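Local coordinates for enoyl-CoA hydratase (Geobacillus kaustophilus, PDB 2PPY), which catalyses the reversible hydration of trans-2-enoyl-CoA thioesters to 3-hydroxyacyl-CoA in fatty acid beta-oxidation, as a member of the crotonase family, at the interface of chains A and B. Coordinates in Å, arbitrary orientation; residue numbers count along the deposited sequence, not the author numbering. Chains: chain A/B, Enoyl-CoA hydratase.

The interface of chains A and B. Residues chain A 222, 225-227, 230; chain B 156, 223-224.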
loop_
_atom_site.group_PDB
_atom_site.type_symbol
_atom_site.label_atom_id
_atom_site.label_comp_id
_atom_site.label_asym_id
_atom_site.label_seq_id
_atom_site.Cartn_x
_atom_site.Cartn_y
_atom_site.Cartn_z
ATOM N N GLY A 222 6.130 -9.669 5.133
ATOM C CA GLY A 222 5.051 -9.891 4.188
ATOM C C GLY A 222 3.764 -9.191 4.590
ATOM O O GLY A 222 2.914 -8.904 3.747
HETATM N N MSE A 225 2.978 -5.978 2.713
HETATM C CA MSE A 225 2.704 -6.036 1.276
HETATM C C MSE A 225 1.272 -6.434 0.922
HETATM O O MSE A 225 0.555 -7.017 1.735
HETATM C CB MSE A 225 3.643 -7.052 0.606
HETATM C CG MSE A 225 5.080 -7.074 1.120
HETATM SE SE MSE A 225 6.033 -8.646 0.463
HETATM C CE MSE A 225 7.814 -8.269 1.111
ATOM N N PRO A 226 0.830 -6.097 -0.300
ATOM C CA PRO A 226 -0.525 -6.466 -0.724
ATOM C C PRO A 226 -0.500 -7.992 -0.827
ATOM O O PRO A 226 0.539 -8.568 -1.156
ATOM C CB PRO A 226 -0.647 -5.799 -2.090
ATOM C CG PRO A 226 0.186 -4.562 -1.918
ATOM C CD PRO A 226 1.405 -5.085 -1.207
ATOM N N LEU A 227 -1.625 -8.643 -0.557
ATOM C CA LEU A 227 -1.674 -10.100 -0.582
ATOM C C LEU A 227 -1.127 -10.777 -1.843
ATOM O O LEU A 227 -0.323 -11.700 -1.747
ATOM C CB LEU A 227 -3.107 -10.582 -0.340
ATOM C CG LEU A 227 -3.257 -12.097 -0.136
ATOM C CD1 LEU A 227 -2.459 -12.530 1.092
ATOM C CD2 LEU A 227 -4.730 -12.459 0.033
ATOM N N ALA A 230 2.521 -10.513 -1.708
ATOM C CA ALA A 230 3.050 -11.019 -0.441
ATOM C C ALA A 230 3.335 -12.508 -0.596
ATOM O O ALA A 230 4.328 -13.033 -0.087
ATOM C CB ALA A 230 2.036 -10.804 0.677
ATOM N N ARG B 156 -2.933 -12.479 8.282
ATOM C CA ARG B 156 -4.002 -11.514 8.087
ATOM C C ARG B 156 -5.299 -11.941 8.780
ATOM O O ARG B 156 -6.038 -11.098 9.291
ATOM C CB ARG B 156 -4.237 -11.290 6.585
ATOM C CG ARG B 156 -3.103 -10.530 5.894
ATOM C CD ARG B 156 -3.229 -10.569 4.371
ATOM N NE ARG B 156 -2.165 -9.811 3.708
ATOM C CZ ARG B 156 -0.873 -10.115 3.766
ATOM N NH1 ARG B 156 -0.467 -11.173 4.459
ATOM N NH2 ARG B 156 0.016 -9.354 3.138
ATOM N N LYS B 223 -9.920 -5.045 1.174
ATOM C CA LYS B 223 -8.980 -5.136 2.294
ATOM C C LYS B 223 -7.536 -4.880 1.842
ATOM O O LYS B 223 -6.686 -4.522 2.649
ATOM C CB LYS B 223 -9.077 -6.518 2.969
ATOM C CG LYS B 223 -8.591 -7.679 2.099
ATOM C CD LYS B 223 -9.025 -9.037 2.646
ATOM C CE LYS B 223 -7.952 -9.700 3.490
ATOM N NZ LYS B 223 -6.772 -10.138 2.706
ATOM N N GLU B 224 -7.265 -5.064 0.555
ATOM C CA GLU B 224 -5.922 -4.845 0.019
ATOM C C GLU B 224 -5.688 -3.378 -0.348
ATOM O O GLU B 224 -4.591 -3.010 -0.760
ATOM C CB GLU B 224 -5.704 -5.687 -1.243
ATOM C CG GLU B 224 -5.948 -7.172 -1.087
ATOM C CD GLU B 224 -5.184 -7.751 0.077
ATOM O OE1 GLU B 224 -4.035 -7.323 0.295
ATOM O OE2 GLU B 224 -5.730 -8.634 0.768
#
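The turn between helices 209-222 and 227-242 of chain A meets two elements of chain B: helix 150-158, through B:Arg156, and the same inter-helix loop, through B:Lys223 and B:Glu224. B:Arg156 reaches the turn with one terminal nitrogen. B:Arg156 NH2 donates to the backbone oxygen A:Met225 O (of a selenomethionine) at 2.8 Å. The same B:Arg156 NH2 also donates to A:Gly222 O at 3.0 Å, so two carbonyls, one at the last residue of helix 209-222, share one guanidinium nitrogen. The A:Met225 oxygen lies in the guanidinium plane, whereas the A:Gly222 oxygen is tilted out of it. An extended chain from CG to NE (chi2 168°, chi3 178°) carries the group across. A:Leu227 lays its CD1 methyl over one guanidinium face, near the rim, 3.8 Å from B:Arg156 NE, and A:Ala230 CB packs against B:Arg156 NH2 at 3.5 Å.

Beside the A:Leu227 backbone, the carboxylate of B:Glu224 receives the first N-H of helix 227-242. The bond from A:Leu227 N to B:Glu224 OE1 is 2.9 Å and nearly straight, 172° at the hydrogen, but it arrives from above the carboxylate plane. The carboxylate also packs on the leucine, with B:Glu224 CD 3.5 Å from A:Leu227 CB. This negative group thus caps the helix start, where the helix dipole would probably favour it. B:Glu224 OE2 takes a salt bridge from B:Lys223 NZ at 2.7 Å, nearly along its C-O axis; bends at chi3 and chi4 fold the lysine back to its neighbour, which probably helps to fix the carboxylate's rotation. A leucine in place of B:Arg156 would probably leave the carbonyls of A:Gly222 and A:Met225 without their shared donor and A:Leu227 CD1 without the flat face it covers. Together the arginine and glutamate tie both ends of the turn to the neighbouring subunit, probably helping to hold subunits together in the deposited hexamer.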